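PDB 4TUF: major extracellular endoglucanase from Xanthomonas campestris pv. campestris, which catalyses the internal hydrolysis of beta-1,4-glucosidic linkages in cellulose, lichenin and cereal beta-glucans, here represented by its family 5 catalytic domain. Local coordinates for residues Asn207-Asn215 and His236-Tyr247; Phe253-Glu262 and Arg289-Tyr300. All coordinates share one frame; numbering follows the deposited sequence.

Interaction 1: residues Asn207-Asn215 and His236-Tyr247; sequences NGGIFWGGN and HVYGPDVFVQSY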
# COMPACT_ATOMS: atom_id res chain seq x y z
N ASN A 207 3.65 -20.40 11.40
CA ASN A 207 4.01 -19.11 11.98
C ASN A 207 5.51 -18.83 12.06
O ASN A 207 6.33 -19.70 11.76
CB ASN A 207 3.40 -18.99 13.38
CG ASN A 207 1.89 -18.89 13.35
OD1 ASN A 207 1.30 -18.49 12.34
ND2 ASN A 207 1.26 -19.25 14.45
N GLY A 208 5.84 -17.61 12.46
CA GLY A 208 7.23 -17.18 12.61
C GLY A 208 7.81 -16.51 11.38
O GLY A 208 7.61 -16.97 10.25
N GLY A 209 8.53 -15.41 11.59
CA GLY A 209 9.22 -14.74 10.51
C GLY A 209 8.28 -14.03 9.55
O GLY A 209 8.57 -13.92 8.36
N ILE A 210 7.17 -13.53 10.08
CA ILE A 210 6.17 -12.85 9.26
C ILE A 210 6.20 -11.34 9.48
O ILE A 210 6.25 -10.87 10.62
CB ILE A 210 4.75 -13.38 9.55
CG1 ILE A 210 4.69 -14.89 9.31
CG2 ILE A 210 3.73 -12.67 8.70
CD1 ILE A 210 3.32 -15.48 9.51
N PHE A 211 6.16 -10.58 8.39
CA PHE A 211 6.11 -9.12 8.47
C PHE A 211 4.66 -8.66 8.61
O PHE A 211 3.74 -9.37 8.22
CB PHE A 211 6.74 -8.48 7.23
CG PHE A 211 8.23 -8.67 7.14
CD1 PHE A 211 9.09 -7.81 7.80
CD2 PHE A 211 8.77 -9.69 6.38
CE1 PHE A 211 10.46 -7.98 7.71
CE2 PHE A 211 10.14 -9.86 6.29
CZ PHE A 211 10.99 -9.00 6.95
N TRP A 212 4.47 -7.46 9.17
CA TRP A 212 3.14 -6.88 9.34
C TRP A 212 2.36 -6.89 8.03
O TRP A 212 2.87 -6.45 7.00
CB TRP A 212 3.24 -5.45 9.86
CG TRP A 212 3.76 -5.32 11.25
CD1 TRP A 212 4.17 -6.33 12.08
CD2 TRP A 212 3.93 -4.10 11.99
NE1 TRP A 212 4.60 -5.81 13.28
CE2 TRP A 212 4.46 -4.45 13.26
CE3 TRP A 212 3.69 -2.76 11.71
CZ2 TRP A 212 4.74 -3.50 14.23
CZ3 TRP A 212 3.98 -1.81 12.68
CH2 TRP A 212 4.50 -2.18 13.92
N GLY A 213 1.14 -7.39 8.07
CA GLY A 213 0.29 -7.45 6.89
C GLY A 213 0.85 -8.37 5.82
O GLY A 213 0.54 -8.23 4.64
N GLY A 214 1.68 -9.33 6.23
CA GLY A 214 2.40 -10.16 5.28
C GLY A 214 1.94 -11.61 5.15
O GLY A 214 2.40 -12.31 4.24
N ASN A 215 1.05 -12.06 6.03
CA ASN A 215 0.62 -13.46 6.03
C ASN A 215 -0.80 -13.63 5.49
O ASN A 215 -1.75 -13.09 6.05
CB ASN A 215 0.70 -14.05 7.43
CG ASN A 215 0.48 -15.56 7.45
OD1 ASN A 215 0.55 -16.23 6.42
ND2 ASN A 215 0.20 -16.10 8.63
N HIS A 236 2.24 -7.18 2.37
CA HIS A 236 3.50 -6.48 2.38
C HIS A 236 4.64 -7.48 2.60
O HIS A 236 4.44 -8.54 3.19
CB HIS A 236 3.53 -5.41 3.48
CG HIS A 236 2.49 -4.34 3.31
ND1 HIS A 236 2.47 -3.21 4.09
CD2 HIS A 236 1.45 -4.24 2.46
CE1 HIS A 236 1.45 -2.45 3.73
NE2 HIS A 236 0.82 -3.05 2.74
N VAL A 237 5.82 -7.13 2.13
CA VAL A 237 7.01 -7.91 2.42
C VAL A 237 8.23 -7.00 2.40
O VAL A 237 8.33 -6.11 1.56
CB VAL A 237 7.18 -9.08 1.43
CG1 VAL A 237 7.08 -8.59 0.00
CG2 VAL A 237 8.49 -9.81 1.65
N TYR A 238 9.15 -7.21 3.34
CA TYR A 238 10.37 -6.42 3.40
C TYR A 238 11.60 -7.31 3.55
O TYR A 238 11.49 -8.53 3.69
CB TYR A 238 10.31 -5.42 4.55
CG TYR A 238 9.04 -4.62 4.59
CD1 TYR A 238 8.93 -3.42 3.90
CD2 TYR A 238 7.94 -5.06 5.32
CE1 TYR A 238 7.76 -2.69 3.93
CE2 TYR A 238 6.77 -4.33 5.36
CZ TYR A 238 6.69 -3.14 4.66
OH TYR A 238 5.53 -2.41 4.70
N GLY A 239 12.78 -6.69 3.51
CA GLY A 239 14.04 -7.41 3.57
C GLY A 239 14.86 -7.11 4.81
O GLY A 239 14.36 -6.57 5.79
N PRO A 240 16.16 -7.46 4.76
CA PRO A 240 17.08 -7.47 5.90
C PRO A 240 17.15 -6.16 6.68
O PRO A 240 17.39 -6.20 7.89
CB PRO A 240 18.43 -7.76 5.24
CG PRO A 240 18.09 -8.51 4.00
CD PRO A 240 16.82 -7.89 3.51
N ASP A 241 16.93 -5.02 6.03
CA ASP A 241 17.11 -3.73 6.71
C ASP A 241 15.84 -3.22 7.37
O ASP A 241 15.85 -2.13 7.95
CB ASP A 241 17.65 -2.68 5.74
CG ASP A 241 16.88 -2.63 4.44
OD1 ASP A 241 15.80 -3.26 4.35
OD2 ASP A 241 17.36 -1.96 3.50
N VAL A 242 14.76 -3.98 7.28
CA VAL A 242 13.57 -3.70 8.07
C VAL A 242 13.60 -4.55 9.33
O VAL A 242 13.40 -4.07 10.44
CB VAL A 242 12.28 -3.96 7.29
CG1 VAL A 242 11.06 -4.04 8.24
CG2 VAL A 242 12.08 -2.87 6.23
N PHE A 243 13.87 -5.84 9.13
CA PHE A 243 14.08 -6.76 10.23
C PHE A 243 14.94 -7.90 9.73
O PHE A 243 14.76 -8.38 8.61
CB PHE A 243 12.74 -7.29 10.77
CG PHE A 243 12.87 -8.12 12.02
CD1 PHE A 243 13.20 -9.47 11.94
CD2 PHE A 243 12.65 -7.57 13.27
CE1 PHE A 243 13.32 -10.24 13.09
CE2 PHE A 243 12.76 -8.34 14.42
CZ PHE A 243 13.10 -9.67 14.33
N VAL A 244 15.89 -8.34 10.55
CA VAL A 244 16.73 -9.46 10.17
C VAL A 244 16.05 -10.76 10.57
O VAL A 244 16.25 -11.27 11.68
CB VAL A 244 18.13 -9.36 10.80
CG1 VAL A 244 18.98 -10.58 10.43
CG2 VAL A 244 18.83 -8.08 10.35
N GLN A 245 15.21 -11.27 9.68
CA GLN A 245 14.59 -12.57 9.89
C GLN A 245 15.69 -13.62 9.86
O GLN A 245 16.72 -13.43 9.22
CB GLN A 245 13.53 -12.86 8.82
CG GLN A 245 12.50 -11.76 8.63
CD GLN A 245 11.44 -11.72 9.72
OE1 GLN A 245 11.57 -12.36 10.76
NE2 GLN A 245 10.38 -10.96 9.48
N SER A 246 15.47 -14.73 10.54
CA SER A 246 16.47 -15.79 10.60
C SER A 246 16.83 -16.34 9.23
O SER A 246 17.98 -16.64 8.96
CB SER A 246 15.97 -16.91 11.49
OG SER A 246 14.77 -17.45 10.99
N TYR A 247 15.84 -16.45 8.36
CA TYR A 247 16.06 -17.03 7.04
C TYR A 247 16.99 -16.21 6.16
O TYR A 247 17.58 -16.72 5.22
CB TYR A 247 14.75 -17.37 6.33
CG TYR A 247 13.68 -16.32 6.38
CD1 TYR A 247 13.70 -15.25 5.51
CD2 TYR A 247 12.62 -16.42 7.26
CE1 TYR A 247 12.72 -14.29 5.54
CE2 TYR A 247 11.63 -15.46 7.29
CZ TYR A 247 11.68 -14.40 6.42
OH TYR A 247 10.71 -13.45 6.43
O HOH W 1 9.02 -10.66 12.19
O HOH W 2 4.93 -11.42 3.54
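The ring of F211 is the packed centre of this contact. It lies between the side-chain amide of Q245 and the backbone of Y238. Q245 NE2 sits over the middle of one face, 3.3 Å from F211 CZ, with the amide plane turned 82° from the ring. The bend of Q245 at chi2 (-77°) folds the amide back over the ring. On the opposite face lies Y238 N, offset toward the rim, and Y238 CB makes a CH-pi contact. The tyrosine ring then turns its edge to the F211 face in an offset edge-to-face pair, with planes at 70°. V242 CG1 and F243 CB both reach F211 CE1 obliquely.

These residues belong to the catalytic face of a TIM barrel. Strand 231-238 is one of its parallel strands, and 207-215 lies in the long loop after strand 192-195. The hydroxyl of Y238 bonds to E278 and E157, by similarity the nucleophile and the proton donor. H236 ND1 also bonds to E157.

Toward the G214 end of 207-215, a type II turn spans F211 to G214. H236 N donates a hydrogen bond to G213 O at 3.0 Å, from above the carbonyl plane rather than along a lone pair. Water 2 joins G214 O to H236 O.

The side toward G209 is looser and partly exposed. Y247 OH donates to G209 O over 2.9 Å. Water 1 accepts from Q245 NE2 and donates to I210 O. The F243 ring extends outward past 207-215, while its CB stays on F211. The W212 indole extends away from 236-247 and touches E157.

Interaction 2: residues Phe253-Glu262 and Arg289-Tyr300; sequences FPNNMPAIWE and RDKTWQDALVKY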
# COMPACT_ATOMS: atom_id res chain seq x y z
N PHE A 253 20.38 -18.68 1.29
CA PHE A 253 19.99 -17.35 0.85
C PHE A 253 20.74 -16.86 -0.38
O PHE A 253 21.95 -16.97 -0.45
CB PHE A 253 20.19 -16.35 1.98
CG PHE A 253 19.72 -14.97 1.66
CD1 PHE A 253 18.41 -14.60 1.91
CD2 PHE A 253 20.58 -14.05 1.11
CE1 PHE A 253 17.98 -13.33 1.60
CE2 PHE A 253 20.15 -12.78 0.81
CZ PHE A 253 18.85 -12.42 1.05
N PRO A 254 20.02 -16.34 -1.37
CA PRO A 254 18.58 -16.14 -1.28
C PRO A 254 17.74 -17.26 -1.88
O PRO A 254 16.54 -17.06 -2.10
CB PRO A 254 18.38 -14.85 -2.07
CG PRO A 254 19.37 -15.01 -3.19
CD PRO A 254 20.56 -15.75 -2.61
N ASN A 255 18.34 -18.41 -2.15
CA ASN A 255 17.62 -19.51 -2.80
C ASN A 255 16.50 -20.09 -1.93
O ASN A 255 15.60 -20.75 -2.43
CB ASN A 255 18.58 -20.62 -3.19
CG ASN A 255 19.53 -20.19 -4.30
OD1 ASN A 255 19.13 -19.49 -5.22
ND2 ASN A 255 20.78 -20.61 -4.20
N ASN A 256 16.57 -19.83 -0.63
CA ASN A 256 15.56 -20.33 0.29
C ASN A 256 14.30 -19.46 0.31
O ASN A 256 13.27 -19.88 0.80
CB ASN A 256 16.13 -20.41 1.69
CG ASN A 256 16.62 -19.07 2.19
OD1 ASN A 256 16.97 -18.21 1.40
ND2 ASN A 256 16.63 -18.90 3.49
N MET A 257 14.41 -18.25 -0.21
CA MET A 257 13.33 -17.27 -0.12
C MET A 257 12.04 -17.61 -0.88
O MET A 257 10.96 -17.42 -0.32
CB MET A 257 13.84 -15.90 -0.58
CG MET A 257 14.88 -15.30 0.35
SD MET A 257 14.34 -15.31 2.07
CE MET A 257 12.90 -14.25 1.99
N PRO A 258 12.12 -18.09 -2.14
CA PRO A 258 10.87 -18.36 -2.87
C PRO A 258 9.85 -19.24 -2.13
O PRO A 258 8.65 -19.01 -2.26
CB PRO A 258 11.36 -19.06 -4.14
CG PRO A 258 12.70 -18.49 -4.37
CD PRO A 258 13.30 -18.30 -3.00
N ALA A 259 10.31 -20.23 -1.36
CA ALA A 259 9.41 -21.09 -0.60
C ALA A 259 8.70 -20.30 0.50
O ALA A 259 7.55 -20.57 0.84
CB ALA A 259 10.18 -22.25 0.01
N ILE A 260 9.39 -19.31 1.05
CA ILE A 260 8.86 -18.51 2.14
C ILE A 260 7.84 -17.49 1.63
O ILE A 260 6.78 -17.30 2.22
CB ILE A 260 9.99 -17.81 2.90
CG1 ILE A 260 10.79 -18.85 3.70
CG2 ILE A 260 9.45 -16.72 3.81
CD1 ILE A 260 12.10 -18.34 4.21
N TRP A 261 8.17 -16.85 0.51
CA TRP A 261 7.24 -15.95 -0.16
C TRP A 261 6.03 -16.72 -0.65
O TRP A 261 4.90 -16.23 -0.56
CB TRP A 261 7.92 -15.23 -1.32
CG TRP A 261 9.04 -14.32 -0.89
CD1 TRP A 261 9.11 -13.60 0.26
CD2 TRP A 261 10.25 -14.06 -1.61
NE1 TRP A 261 10.29 -12.89 0.30
CE2 TRP A 261 11.00 -13.16 -0.83
CE3 TRP A 261 10.76 -14.50 -2.83
CZ2 TRP A 261 12.25 -12.69 -1.24
CZ3 TRP A 261 12.00 -14.03 -3.23
CH2 TRP A 261 12.73 -13.13 -2.44
N GLU A 262 6.26 -17.91 -1.18
CA GLU A 262 5.18 -18.76 -1.65
C GLU A 262 4.21 -19.06 -0.51
O GLU A 262 3.00 -18.89 -0.66
CB GLU A 262 5.72 -20.06 -2.24
CG GLU A 262 4.66 -21.00 -2.79
CD GLU A 262 4.13 -20.56 -4.15
OE1 GLU A 262 4.57 -19.51 -4.66
OE2 GLU A 262 3.27 -21.28 -4.71
N ARG A 289 22.98 -7.58 1.60
CA ARG A 289 21.91 -8.53 1.35
C ARG A 289 20.65 -7.91 0.78
O ARG A 289 19.88 -8.60 0.10
CB ARG A 289 21.56 -9.28 2.63
CG ARG A 289 22.52 -10.37 3.02
CD ARG A 289 22.06 -11.04 4.30
NE ARG A 289 21.95 -10.07 5.39
CZ ARG A 289 21.88 -10.40 6.67
NH1 ARG A 289 21.92 -11.68 7.03
NH2 ARG A 289 21.79 -9.46 7.60
N ASP A 290 20.39 -6.64 1.07
CA ASP A 290 19.14 -6.05 0.62
C ASP A 290 19.13 -5.91 -0.90
O ASP A 290 18.08 -5.98 -1.53
CB ASP A 290 18.88 -4.69 1.27
CG ASP A 290 17.48 -4.17 0.95
OD1 ASP A 290 16.51 -4.55 1.66
OD2 ASP A 290 17.34 -3.38 -0.01
N LYS A 291 20.31 -5.71 -1.47
CA LYS A 291 20.45 -5.72 -2.92
C LYS A 291 20.00 -7.08 -3.44
O LYS A 291 19.03 -7.18 -4.19
CB LYS A 291 21.90 -5.43 -3.32
CG LYS A 291 22.07 -4.54 -4.54
CD LYS A 291 21.77 -5.28 -5.83
CE LYS A 291 22.30 -4.52 -7.04
NZ LYS A 291 22.06 -5.25 -8.31
N THR A 292 20.69 -8.12 -2.99
CA THR A 292 20.35 -9.50 -3.33
C THR A 292 18.87 -9.82 -3.08
O THR A 292 18.21 -10.41 -3.93
CB THR A 292 21.20 -10.49 -2.52
OG1 THR A 292 22.58 -10.14 -2.62
CG2 THR A 292 20.99 -11.90 -3.04
N TRP A 293 18.36 -9.41 -1.93
CA TRP A 293 16.98 -9.71 -1.55
C TRP A 293 15.96 -9.11 -2.52
O TRP A 293 15.03 -9.79 -2.95
CB TRP A 293 16.69 -9.21 -0.13
CG TRP A 293 15.25 -9.40 0.24
CD1 TRP A 293 14.68 -10.52 0.75
CD2 TRP A 293 14.20 -8.43 0.12
NE1 TRP A 293 13.34 -10.32 0.95
CE2 TRP A 293 13.02 -9.04 0.57
CE3 TRP A 293 14.15 -7.11 -0.33
CZ2 TRP A 293 11.80 -8.38 0.59
CZ3 TRP A 293 12.94 -6.45 -0.31
CH2 TRP A 293 11.78 -7.08 0.15
N GLN A 294 16.12 -7.83 -2.86
CA GLN A 294 15.20 -7.16 -3.78
C GLN A 294 15.27 -7.79 -5.16
O GLN A 294 14.24 -7.98 -5.81
CB GLN A 294 15.50 -5.66 -3.87
CG GLN A 294 15.20 -4.89 -2.59
CD GLN A 294 14.96 -3.42 -2.81
OE1 GLN A 294 14.37 -3.01 -3.81
NE2 GLN A 294 15.42 -2.60 -1.87
N ASP A 295 16.48 -8.11 -5.61
CA ASP A 295 16.66 -8.77 -6.89
C ASP A 295 15.90 -10.09 -6.95
O ASP A 295 15.19 -10.36 -7.92
CB ASP A 295 18.14 -9.01 -7.17
CG ASP A 295 18.88 -7.75 -7.56
OD1 ASP A 295 18.24 -6.81 -8.08
OD2 ASP A 295 20.12 -7.70 -7.37
N ALA A 296 16.04 -10.90 -5.90
CA ALA A 296 15.40 -12.21 -5.84
C ALA A 296 13.87 -12.11 -5.79
O ALA A 296 13.17 -12.93 -6.39
CB ALA A 296 15.91 -12.99 -4.64
N LEU A 297 13.36 -11.12 -5.07
CA LEU A 297 11.92 -10.91 -4.97
C LEU A 297 11.32 -10.59 -6.33
O LEU A 297 10.28 -11.13 -6.70
CB LEU A 297 11.60 -9.78 -3.99
CG LEU A 297 10.11 -9.42 -3.88
CD1 LEU A 297 9.29 -10.61 -3.42
CD2 LEU A 297 9.88 -8.23 -2.96
N VAL A 298 12.00 -9.73 -7.09
CA VAL A 298 11.55 -9.37 -8.43
C VAL A 298 11.56 -10.61 -9.33
O VAL A 298 10.60 -10.86 -10.05
CB VAL A 298 12.43 -8.26 -9.04
CG1 VAL A 298 12.15 -8.10 -10.52
CG2 VAL A 298 12.20 -6.95 -8.30
N LYS A 299 12.65 -11.37 -9.28
CA LYS A 299 12.75 -12.62 -10.03
C LYS A 299 11.60 -13.57 -9.70
O LYS A 299 11.02 -14.19 -10.59
CB LYS A 299 14.10 -13.30 -9.76
CG LYS A 299 14.36 -14.56 -10.57
CD LYS A 299 15.56 -15.32 -10.01
CE LYS A 299 15.82 -16.61 -10.77
NZ LYS A 299 16.33 -16.36 -12.15
N TYR A 300 11.25 -13.66 -8.42
CA TYR A 300 10.17 -14.53 -7.98
C TYR A 300 8.80 -14.00 -8.40
O TYR A 300 7.93 -14.76 -8.83
CB TYR A 300 10.21 -14.72 -6.46
CG TYR A 300 8.99 -15.40 -5.90
CD1 TYR A 300 8.85 -16.78 -5.97
CD2 TYR A 300 7.97 -14.67 -5.29
CE1 TYR A 300 7.73 -17.41 -5.46
CE2 TYR A 300 6.85 -15.29 -4.78
CZ TYR A 300 6.74 -16.67 -4.87
OH TYR A 300 5.62 -17.29 -4.36
O HOH W 3 11.37 -11.03 2.50
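The indole of W261 has L297 CD1 over the centre of one face, 4.0 Å from the centroid of its six-membered ring. M257 CB covers the opposite face, nearer the rim. Around its edge lie W293 CD1, A296 CB and water 3. The CZ2 side is turned to the W293 face in an offset edge-to-face pair, planes at 75°. Water 3 accepts from both indole nitrogens, W261 NE1 at 3.1 Å and W293 NE1 at 2.6 Å. The Y300 ring meets W261 obliquely and completes an aromatic cluster. The F253 ring has P254 CB over one face and W293 CB at its edge, 4.0 Å from F253 CZ.

W261 is a knob in a hole formed by W293, A296, L297 and Y300. This joins helices 257-266 and 288-303, which lie on the outside of the TIM barrel. Their short segments cross at -61°, with axes 10.5 Å apart at closest approach.

At one end, E262 OE1 accepts a hydrogen bond from Y300 OH, near the plane of the tyrosine ring. E262 CG is anti to the backbone N (chi1 -178°), and a bend at chi2 brings the carboxylate to the hydroxyl. At the other end, P254 follows a cis peptide bond, and its CG packs on T292 CG2 at 3.5 Å.

How the interactions relate
Interactions 1 and 2 lie in series along the chain, with centres 12 Å apart. Strand 231-238 leads on to helix 257-266. The two contacts touch directly. Y238 O is 3.1 Å from W293 CZ2, and Y247 CG is 3.4 Å from I260 CD1. A probable hydrogen bond joins Y247 O to N256 ND2 at 2.9 Å. V237 also packs on W261, W293 and L297. Interaction 1 supplies Y238 and H236 to the surroundings of the probable catalytic pair, E157 and E278. Interaction 2 lies farther out, with the nearest atoms of the W293 and E278 side chains about 9 Å apart.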